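Local structure of zona pellucida sperm-binding protein 1 (Gallus gallus, 6GF7) at residues H32-D37 / R84-E89; A6-H11 / A98-Q103; G28-F33 / G61-S66. The protein is a secreted, zinc-binding glycoprotein of the egg coat that takes part in fertilization and probably cross-links coat filaments, the part described here being its N-terminal Ig-like domain. The protein carries 2 engineered substitutions. All coordinates share one frame; numbering follows the deposited sequence.

Contact 1. Residues H32-D37 / R84-E89; sequences HFKVLD and RVQLEE. With ZN (zinc ion), chain G; ZN (zinc ion), chain F.
Lys-34 and Glu-88 hold one zinc ion between two neighbouring strands. The metal lies 2.3 Å from Lys-34 NZ, and both carboxylate oxygens of Glu-88 chelate it, OE1 at 2.2 Å. A water takes a further position. A lysine can ligate zinc only through its neutral amine, so the zinc presumably displaces its proton. The lysine chain is fully extended beyond CG, long enough to lift NZ over to the carboxylate. His-32, two residues back on the same face, binds a second zinc through ND1 at 2.1 Å, with Glu-44 as the other protein ligand. One water on this second ion donates to Glu-88 OE1 (2.9 Å), coupling the two metal sites.

Backbone pairing sets these ligands in place. His-32 with Glu-88 and Lys-34 with Gln-86 are antiparallel hydrogen-bonded pairs; the bond from Gln-86 N to Lys-34 O measures 2.7 Å and is nearly straight (172°). Farther along, a water bridges Leu-36 O and Arg-84 N. The other face is apolar: Phe-33 lies beside Leu-87, and Val-85 CG1 meets the Phe-33 ring at its edge, 4.0 Å from CD2.

Leu-21 of strand 18-24, in the opposing sheet, packs on Phe-33, Val-85 and Leu-87, while strands 42-44 and 96-106 flank the pair within their own sheet.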
loop_
_atom_site.group_PDB
_atom_site.type_symbol
_atom_site.label_atom_id
_atom_site.label_comp_id
_atom_site.label_asym_id
_atom_site.label_seq_id
_atom_site.Cartn_x
_atom_site.Cartn_y
_atom_site.Cartn_z
ATOM N N HIS A 32 -15.029 3.405 3.782
ATOM C CA HIS A 32 -13.878 3.359 2.895
ATOM C C HIS A 32 -12.843 2.433 3.518
ATOM O O HIS A 32 -12.560 2.532 4.717
ATOM C CB HIS A 32 -13.303 4.753 2.652
ATOM C CG HIS A 32 -14.090 5.560 1.670
ATOM N ND1 HIS A 32 -13.588 6.689 1.057
ATOM C CD2 HIS A 32 -15.355 5.414 1.209
ATOM C CE1 HIS A 32 -14.503 7.195 0.253
ATOM N NE2 HIS A 32 -15.587 6.443 0.330
ATOM N N PHE A 33 -12.316 1.511 2.723
ATOM C CA PHE A 33 -11.354 0.536 3.208
ATOM C C PHE A 33 -9.928 1.006 2.934
ATOM O O PHE A 33 -9.626 1.540 1.862
ATOM C CB PHE A 33 -11.590 -0.813 2.540
ATOM C CG PHE A 33 -12.926 -1.415 2.861
ATOM C CD1 PHE A 33 -14.032 -1.086 2.100
ATOM C CD2 PHE A 33 -13.088 -2.281 3.926
ATOM C CE1 PHE A 33 -15.266 -1.630 2.374
ATOM C CE2 PHE A 33 -14.326 -2.828 4.209
ATOM C CZ PHE A 33 -15.416 -2.499 3.433
ATOM N N LYS A 34 -9.044 0.785 3.900
ATOM C CA LYS A 34 -7.627 1.058 3.718
ATOM C C LYS A 34 -6.820 -0.133 4.210
ATOM O O LYS A 34 -7.039 -0.617 5.325
ATOM C CB LYS A 34 -7.203 2.319 4.478
ATOM C CG LYS A 34 -7.792 3.600 3.956
ATOM C CD LYS A 34 -7.307 4.781 4.780
ATOM C CE LYS A 34 -7.911 6.085 4.294
ATOM N NZ LYS A 34 -7.429 7.232 5.109
ATOM N N VAL A 35 -5.870 -0.573 3.401
ATOM C CA VAL A 35 -4.960 -1.643 3.789
ATOM C C VAL A 35 -3.801 -1.032 4.553
ATOM O O VAL A 35 -3.286 0.028 4.177
ATOM C CB VAL A 35 -4.459 -2.410 2.550
ATOM C CG1 VAL A 35 -3.462 -3.470 2.957
ATOM C CG2 VAL A 35 -5.620 -3.043 1.812
ATOM N N LEU A 36 -3.380 -1.700 5.623
ATOM C CA LEU A 36 -2.261 -1.257 6.442
ATOM C C LEU A 36 -1.096 -2.211 6.221
ATOM O O LEU A 36 -1.237 -3.421 6.423
ATOM C CB LEU A 36 -2.644 -1.220 7.919
ATOM C CG LEU A 36 -3.942 -0.494 8.255
ATOM C CD1 LEU A 36 -4.296 -0.636 9.733
ATOM C CD2 LEU A 36 -3.792 0.952 7.881
ATOM N N ASP A 37 0.053 -1.664 5.838
ATOM C CA ASP A 37 1.280 -2.437 5.750
ATOM C C ASP A 37 2.027 -2.389 7.079
ATOM O O ASP A 37 1.640 -1.683 8.013
ATOM C CB ASP A 37 2.162 -1.927 4.601
ATOM C CG ASP A 37 2.817 -0.575 4.891
ATOM O OD1 ASP A 37 2.461 0.090 5.886
ATOM O OD2 ASP A 37 3.698 -0.168 4.101
ATOM N N ARG A 84 -4.351 -6.750 7.038
ATOM C CA ARG A 84 -4.787 -5.832 8.080
ATOM C C ARG A 84 -5.487 -4.664 7.400
ATOM O O ARG A 84 -4.902 -3.998 6.540
ATOM C CB ARG A 84 -3.606 -5.360 8.924
ATOM C CG ARG A 84 -4.001 -4.536 10.135
ATOM C CD ARG A 84 -2.774 -4.021 10.879
ATOM N NE ARG A 84 -2.003 -5.106 11.476
ATOM C CZ ARG A 84 -2.329 -5.716 12.612
ATOM N NH1 ARG A 84 -3.421 -5.355 13.274
ATOM N NH2 ARG A 84 -1.569 -6.697 13.085
ATOM N N VAL A 85 -6.725 -4.402 7.801
ATOM C CA VAL A 85 -7.572 -3.435 7.122
ATOM C C VAL A 85 -8.117 -2.443 8.133
ATOM O O VAL A 85 -8.515 -2.822 9.240
ATOM C CB VAL A 85 -8.732 -4.135 6.383
ATOM C CG1 VAL A 85 -9.675 -3.113 5.779
ATOM C CG2 VAL A 85 -8.198 -5.099 5.325
ATOM N N GLN A 86 -8.132 -1.171 7.751
ATOM C CA GLN A 86 -8.791 -0.134 8.526
ATOM C C GLN A 86 -10.120 0.196 7.861
ATOM O O GLN A 86 -10.173 0.424 6.646
ATOM C CB GLN A 86 -7.921 1.119 8.629
ATOM C CG GLN A 86 -8.539 2.227 9.464
ATOM C CD GLN A 86 -7.693 3.488 9.486
ATOM O OE1 GLN A 86 -6.966 3.781 8.538
ATOM N NE2 GLN A 86 -7.777 4.237 10.577
ATOM N N LEU A 87 -11.186 0.222 8.653
ATOM C CA LEU A 87 -12.504 0.627 8.181
ATOM C C LEU A 87 -12.730 2.058 8.634
ATOM O O LEU A 87 -12.627 2.356 9.827
ATOM C CB LEU A 87 -13.607 -0.270 8.735
ATOM C CG LEU A 87 -13.386 -1.772 8.677
ATOM C CD1 LEU A 87 -14.567 -2.497 9.285
ATOM C CD2 LEU A 87 -13.189 -2.183 7.264
ATOM N N GLU A 88 -13.008 2.937 7.691
ATOM C CA GLU A 88 -13.337 4.321 7.997
ATOM C C GLU A 88 -14.835 4.485 7.777
ATOM O O GLU A 88 -15.305 4.470 6.634
ATOM C CB GLU A 88 -12.506 5.279 7.146
ATOM C CG GLU A 88 -11.104 5.484 7.724
ATOM C CD GLU A 88 -10.315 6.594 7.047
ATOM O OE1 GLU A 88 -10.616 6.934 5.882
ATOM O OE2 GLU A 88 -9.383 7.131 7.685
ATOM N N GLU A 89 -15.586 4.563 8.878
ATOM C CA GLU A 89 -17.002 4.904 8.803
ATOM C C GLU A 89 -17.127 6.390 8.497
ATOM O O GLU A 89 -16.574 7.226 9.218
ATOM C CB GLU A 89 -17.705 4.564 10.115
ATOM C CG GLU A 89 -19.221 4.487 10.011
ATOM C CD GLU A 89 -19.876 3.981 11.291
ATOM O OE1 GLU A 89 -19.222 4.023 12.357
ATOM O OE2 GLU A 89 -21.045 3.535 11.234
HETATM ZN ZN ZN G . -9.115 8.499 6.014
HETATM ZN ZN ZN F . -11.683 7.462 1.364
HETATM O O HOH W 1 -1.816 -6.121 5.648
HETATM O O HOH W 2 -10.933 8.131 3.305
HETATM O O HOH W 3 -11.719 8.692 -0.448
HETATM O O HOH W 4 -8.431 9.248 7.950
#

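Contact 2. Residues A6-H11 / A98-Q103; sequences ALLQYH and ASYEVQ. Engineered in segment 98-103: Gln-103 (natural residue Asn). With ZN (zinc ion), chain E.
The hydroxyl of Tyr-100 is gripped twice: Leu-8 N donates to its OH at 3.0 Å with an N-H...O angle of 155°, and Glu-89 OE1 bonds to the same oxygen. With an amide and a carboxylate as partners, the hydroxyl can accept from the first and donate to the second, which suits a tyrosine. The contact closes one margin of the Ig-like beta-sandwich, where strands 9-14 and 96-106 belong to different sheets. Segments 9-11 and 98-103 run in nearly the same direction, axes 9.8 Å apart, with no backbone pairing; side chains span most of the distance. The Tyr-10 ring turns its edge toward the face of Tyr-100 in an offset edge-to-face pair, centroids 5.8 Å apart and planes at 64°. Tyr-10 CG sits between the backbone N and the carbonyl carbon (chi1 66°), which directs the ring at the opposing strand, where Tyr-10 CE1 also meets Val-102 CB at 3.8 Å. Leu-8 crosses the phenol slantwise, its CD2 lying 3.6 Å from Tyr-100 CE1. His-11, turned away from strand 98-103, binds a zinc ion through NE2 together with Asp-13. At the exposed end Ala-6 CB rests 3.7 Å from Ala-98 CB and touches Tyr-100 OH.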
loop_
_atom_site.group_PDB
_atom_site.type_symbol
_atom_site.label_atom_id
_atom_site.label_comp_id
_atom_site.label_asym_id
_atom_site.label_seq_id
_atom_site.Cartn_x
_atom_site.Cartn_y
_atom_site.Cartn_z
ATOM N N ALA A 6 -19.412 4.346 18.115
ATOM C CA ALA A 6 -18.761 3.562 17.065
ATOM C C ALA A 6 -19.321 2.143 17.146
ATOM O O ALA A 6 -18.755 1.274 17.814
ATOM C CB ALA A 6 -17.239 3.582 17.214
ATOM N N LEU A 7 -20.434 1.912 16.451
ATOM C CA LEU A 7 -21.188 0.668 16.544
ATOM C C LEU A 7 -21.294 -0.032 15.193
ATOM O O LEU A 7 -22.256 -0.760 14.938
ATOM C CB LEU A 7 -22.586 0.938 17.101
ATOM C CG LEU A 7 -22.676 1.633 18.456
ATOM C CD1 LEU A 7 -24.115 2.030 18.728
ATOM C CD2 LEU A 7 -22.141 0.735 19.558
ATOM N N LEU A 8 -20.319 0.181 14.313
ATOM C CA LEU A 8 -20.406 -0.376 12.971
ATOM C C LEU A 8 -20.310 -1.894 13.033
ATOM O O LEU A 8 -19.445 -2.446 13.719
ATOM C CB LEU A 8 -19.302 0.200 12.090
ATOM C CG LEU A 8 -19.126 -0.405 10.696
ATOM C CD1 LEU A 8 -20.415 -0.319 9.905
ATOM C CD2 LEU A 8 -17.987 0.288 9.956
ATOM N N GLN A 9 -21.205 -2.570 12.324
ATOM C CA GLN A 9 -21.212 -4.024 12.285
ATOM C C GLN A 9 -20.475 -4.508 11.046
ATOM O O GLN A 9 -20.830 -4.138 9.920
ATOM C CB GLN A 9 -22.642 -4.561 12.300
ATOM C CG GLN A 9 -23.356 -4.359 13.619
ATOM C CD GLN A 9 -24.615 -5.195 13.717
ATOM O OE1 GLN A 9 -24.960 -5.922 12.783
ATOM N NE2 GLN A 9 -25.305 -5.105 14.850
ATOM N N TYR A 10 -19.472 -5.360 11.256
ATOM C CA TYR A 10 -18.690 -5.905 10.159
ATOM C C TYR A 10 -18.165 -7.287 10.520
ATOM O O TYR A 10 -17.948 -7.610 11.692
ATOM C CB TYR A 10 -17.524 -4.980 9.789
ATOM C CG TYR A 10 -16.495 -4.860 10.878
ATOM C CD1 TYR A 10 -15.437 -5.755 10.964
ATOM C CD2 TYR A 10 -16.579 -3.850 11.827
ATOM C CE1 TYR A 10 -14.491 -5.649 11.971
ATOM C CE2 TYR A 10 -15.635 -3.733 12.835
ATOM C CZ TYR A 10 -14.596 -4.638 12.903
ATOM O OH TYR A 10 -13.658 -4.532 13.902
ATOM N N HIS A 11 -17.934 -8.085 9.487
ATOM C CA HIS A 11 -17.423 -9.437 9.634
ATOM C C HIS A 11 -16.769 -9.822 8.318
ATOM O O HIS A 11 -17.087 -9.258 7.267
ATOM C CB HIS A 11 -18.524 -10.434 10.010
ATOM C CG HIS A 11 -19.347 -10.891 8.849
ATOM N ND1 HIS A 11 -20.451 -10.198 8.402
ATOM C CD2 HIS A 11 -19.230 -11.973 8.046
ATOM C CE1 HIS A 11 -20.979 -10.834 7.371
ATOM N NE2 HIS A 11 -20.256 -11.914 7.135
ATOM N N ALA A 98 -15.702 7.272 12.603
ATOM C CA ALA A 98 -15.011 6.286 13.423
ATOM C C ALA A 98 -14.100 5.443 12.541
ATOM O O ALA A 98 -14.343 5.285 11.340
ATOM C CB ALA A 98 -16.003 5.386 14.174
ATOM N N SER A 99 -13.058 4.890 13.158
ATOM C CA SER A 99 -12.092 4.033 12.482
ATOM C C SER A 99 -11.962 2.717 13.232
ATOM O O SER A 99 -11.813 2.705 14.458
ATOM C CB SER A 99 -10.720 4.705 12.375
ATOM O OG SER A 99 -10.742 5.761 11.433
ATOM N N TYR A 100 -12.003 1.618 12.493
ATOM C CA TYR A 100 -11.887 0.279 13.042
ATOM C C TYR A 100 -10.726 -0.442 12.374
ATOM O O TYR A 100 -10.552 -0.356 11.156
ATOM C CB TYR A 100 -13.177 -0.519 12.821
ATOM C CG TYR A 100 -14.448 0.202 13.211
ATOM C CD1 TYR A 100 -15.015 1.164 12.381
ATOM C CD2 TYR A 100 -15.107 -0.114 14.389
ATOM C CE1 TYR A 100 -16.182 1.812 12.735
ATOM C CE2 TYR A 100 -16.276 0.527 14.747
ATOM C CZ TYR A 100 -16.807 1.485 13.920
ATOM O OH TYR A 100 -17.971 2.115 14.280
ATOM N N GLU A 101 -9.937 -1.160 13.168
ATOM C CA GLU A 101 -8.857 -1.989 12.651
ATOM C C GLU A 101 -9.262 -3.450 12.756
ATOM O O GLU A 101 -9.618 -3.924 13.839
ATOM C CB GLU A 101 -7.551 -1.757 13.417
ATOM C CG GLU A 101 -6.825 -0.465 13.086
ATOM C CD GLU A 101 -5.500 -0.336 13.820
ATOM O OE1 GLU A 101 -5.072 -1.309 14.481
ATOM O OE2 GLU A 101 -4.885 0.745 13.737
ATOM N N VAL A 102 -9.222 -4.153 11.632
ATOM C CA VAL A 102 -9.550 -5.568 11.581
ATOM C C VAL A 102 -8.405 -6.292 10.894
ATOM O O VAL A 102 -7.852 -5.803 9.900
ATOM C CB VAL A 102 -10.887 -5.835 10.857
ATOM C CG1 VAL A 102 -10.879 -5.213 9.471
ATOM C CG2 VAL A 102 -11.166 -7.334 10.779
ATOM N N GLN A 103 -8.039 -7.449 11.427
ATOM C CA GLN A 103 -6.997 -8.278 10.838
ATOM C C GLN A 103 -7.671 -9.521 10.286
ATOM O O GLN A 103 -8.146 -10.368 11.048
ATOM C CB GLN A 103 -5.917 -8.651 11.850
ATOM C CG GLN A 103 -4.724 -9.349 11.210
ATOM C CD GLN A 103 -3.630 -9.690 12.198
ATOM O OE1 GLN A 103 -2.448 -9.493 11.917
ATOM N NE2 GLN A 103 -4.014 -10.218 13.355
HETATM ZN ZN ZN E . -20.580 -13.422 5.811
HETATM O O HOH W 5 -21.668 -15.101 6.719
HETATM O O HOH W 6 -22.201 -12.826 4.454
#

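Contact 3. Residues G28-F33 / G61-S66; sequences GRTVHF and GGLIFS. With ZN (zinc ion), chain F.
The ring of Phe-33 faces Phe-65 across the two sheets, yet what it meets face-on is a methylene and not the other ring. Phe-65 CB stands 3.6 Å from the centroid of Phe-33 and 3° off the ring normal, a CH-pi contact centred on the face. The Phe-65 ring itself is carried to one side, because its CG is anti to the backbone N (chi1 167°). The two planes are 26° from parallel and slid apart, with little overlap and centroids 5.4 Å from each other. On its opposite face Phe-33 is backed by Val-31 of its own strand, whose CG1 lies 4.0 Å above the ring plane and toward the rim. Edge-on, near the ring plane, comes a backbone oxygen, Leu-63 O, 4.0 Å from CZ of Phe-33. A serine in place of Phe-33 would probably leave Phe-65 CB and Val-31 CG1 without the flat surface that both rest on and open a gap between the sheets.

Leu-63 reaches across with one methyl, CD1, which packs on Val-31 CB at 3.6 Å; the same methyl touches Thr-30 OG1 at 3.5 Å, the two side chains crossing at about a right angle. Branched Val-31 and Leu-63 and flat Phe-33 suit this layer, since no hydrogen bond links the segments and apolar contact does the joining. Leu-55 and Leu-21 of the facing sheet close round Phe-33, and Phe-65 touches His-53, a ligand of another zinc.

Strands 30-33 and 63-66, with axes 8.4 Å apart and running in nearly the same direction, thus pack face to face as the hydrophobic core typical of an Ig-like beta-sandwich.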
loop_
_atom_site.group_PDB
_atom_site.type_symbol
_atom_site.label_atom_id
_atom_site.label_comp_id
_atom_site.label_asym_id
_atom_site.label_seq_id
_atom_site.Cartn_x
_atom_site.Cartn_y
_atom_site.Cartn_z
ATOM N N GLY A 28 -27.425 6.075 6.602
ATOM C CA GLY A 28 -26.900 6.741 5.422
ATOM C C GLY A 28 -25.413 7.029 5.470
ATOM O O GLY A 28 -24.965 8.037 4.909
ATOM N N ARG A 29 -24.638 6.192 6.151
ATOM C CA ARG A 29 -23.188 6.322 6.170
ATOM C C ARG A 29 -22.566 5.373 5.158
ATOM O O ARG A 29 -23.232 4.508 4.586
ATOM C CB ARG A 29 -22.636 6.018 7.564
ATOM C CG ARG A 29 -22.981 7.025 8.630
ATOM C CD ARG A 29 -22.383 6.613 9.962
ATOM N NE ARG A 29 -22.560 7.645 10.980
ATOM C CZ ARG A 29 -22.001 7.609 12.185
ATOM N NH1 ARG A 29 -21.226 6.590 12.528
ATOM N NH2 ARG A 29 -22.209 8.596 13.045
ATOM N N THR A 30 -21.269 5.555 4.926
ATOM C CA THR A 30 -20.525 4.668 4.046
ATOM C C THR A 30 -19.181 4.327 4.676
ATOM O O THR A 30 -18.755 4.925 5.670
ATOM C CB THR A 30 -20.322 5.285 2.659
ATOM O OG1 THR A 30 -19.619 4.355 1.826
ATOM C CG2 THR A 30 -19.529 6.579 2.760
ATOM N N VAL A 31 -18.511 3.345 4.079
ATOM C CA VAL A 31 -17.240 2.834 4.570
ATOM C C VAL A 31 -16.221 2.935 3.446
ATOM O O VAL A 31 -16.520 2.611 2.292
ATOM C CB VAL A 31 -17.365 1.372 5.056
ATOM C CG1 VAL A 31 -16.028 0.842 5.557
ATOM C CG2 VAL A 31 -18.429 1.248 6.135
ATOM N N HIS A 32 -15.029 3.405 3.782
ATOM C CA HIS A 32 -13.878 3.359 2.895
ATOM C C HIS A 32 -12.843 2.433 3.518
ATOM O O HIS A 32 -12.560 2.532 4.717
ATOM C CB HIS A 32 -13.303 4.753 2.652
ATOM C CG HIS A 32 -14.090 5.560 1.670
ATOM N ND1 HIS A 32 -13.588 6.689 1.057
ATOM C CD2 HIS A 32 -15.355 5.414 1.209
ATOM C CE1 HIS A 32 -14.503 7.195 0.253
ATOM N NE2 HIS A 32 -15.587 6.443 0.330
ATOM N N PHE A 33 -12.316 1.511 2.723
ATOM C CA PHE A 33 -11.354 0.536 3.208
ATOM C C PHE A 33 -9.928 1.006 2.934
ATOM O O PHE A 33 -9.626 1.540 1.862
ATOM C CB PHE A 33 -11.590 -0.813 2.540
ATOM C CG PHE A 33 -12.926 -1.415 2.861
ATOM C CD1 PHE A 33 -14.032 -1.086 2.100
ATOM C CD2 PHE A 33 -13.088 -2.281 3.926
ATOM C CE1 PHE A 33 -15.266 -1.630 2.374
ATOM C CE2 PHE A 33 -14.326 -2.828 4.209
ATOM C CZ PHE A 33 -15.416 -2.499 3.433
ATOM N N GLY A 61 -27.756 -2.781 2.047
ATOM C CA GLY A 61 -26.881 -1.658 2.347
ATOM C C GLY A 61 -25.423 -1.994 2.611
ATOM O O GLY A 61 -24.644 -1.080 2.898
ATOM N N GLY A 62 -25.026 -3.262 2.522
ATOM C CA GLY A 62 -23.680 -3.637 2.905
ATOM C C GLY A 62 -22.635 -3.248 1.874
ATOM O O GLY A 62 -22.887 -3.216 0.672
ATOM N N LEU A 63 -21.434 -2.956 2.368
ATOM C CA LEU A 63 -20.282 -2.645 1.531
ATOM C C LEU A 63 -19.302 -3.805 1.596
ATOM O O LEU A 63 -18.908 -4.229 2.687
ATOM C CB LEU A 63 -19.617 -1.348 1.986
ATOM C CG LEU A 63 -20.589 -0.170 1.965
ATOM C CD1 LEU A 63 -20.039 0.986 2.742
ATOM C CD2 LEU A 63 -20.854 0.251 0.541
ATOM N N ILE A 64 -18.913 -4.313 0.431
ATOM C CA ILE A 64 -18.100 -5.516 0.317
ATOM C C ILE A 64 -16.700 -5.145 -0.153
ATOM O O ILE A 64 -16.540 -4.480 -1.184
ATOM C CB ILE A 64 -18.731 -6.521 -0.656
ATOM C CG1 ILE A 64 -20.205 -6.728 -0.320
ATOM C CG2 ILE A 64 -17.973 -7.843 -0.601
ATOM C CD1 ILE A 64 -20.979 -7.422 -1.412
ATOM N N PHE A 65 -15.694 -5.591 0.585
ATOM C CA PHE A 65 -14.311 -5.530 0.135
ATOM C C PHE A 65 -13.844 -6.965 -0.090
ATOM O O PHE A 65 -13.765 -7.755 0.856
ATOM C CB PHE A 65 -13.428 -4.793 1.140
ATOM C CG PHE A 65 -11.952 -4.973 0.893
ATOM C CD1 PHE A 65 -11.374 -4.575 -0.301
ATOM C CD2 PHE A 65 -11.135 -5.505 1.871
ATOM C CE1 PHE A 65 -10.015 -4.740 -0.522
ATOM C CE2 PHE A 65 -9.778 -5.662 1.655
ATOM C CZ PHE A 65 -9.219 -5.276 0.457
ATOM N N SER A 66 -13.545 -7.298 -1.341
ATOM C CA SER A 66 -13.038 -8.611 -1.702
ATOM C C SER A 66 -11.539 -8.506 -1.910
ATOM O O SER A 66 -11.055 -7.526 -2.481
ATOM C CB SER A 66 -13.684 -9.135 -2.988
ATOM O OG SER A 66 -15.090 -9.222 -2.894
HETATM ZN ZN ZN F . -11.683 7.462 1.364
HETATM O O HOH W 2 -10.933 8.131 3.305
HETATM O O HOH W 3 -11.719 8.692 -0.448
#

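Overall arrangement
Contacts 1 and 3 are buried and share Phe-33 on the inward face of strand 30-36; the zinc ligands of contact 1 lie on the other face. Backbone hydrogen bonds, metal ligands and apolar packing join the strand to its sheet neighbour in contact 1, whereas mainly apolar side chains, with no hydrogen bond, meet the facing sheet in contact 3. Contact 2, at the surface, likewise bridges the two sheets, but mixes aromatic packing with a polar anchor. Strand 80-90 connects the set: Leu-87 N probably bonds to Tyr-100 O, and Leu-87 packs against both Tyr-10 and Val-31. Glu-89 bonds to the Tyr-100 hydroxyl and forms a weak, long ion pair with Arg-29 of contact 3.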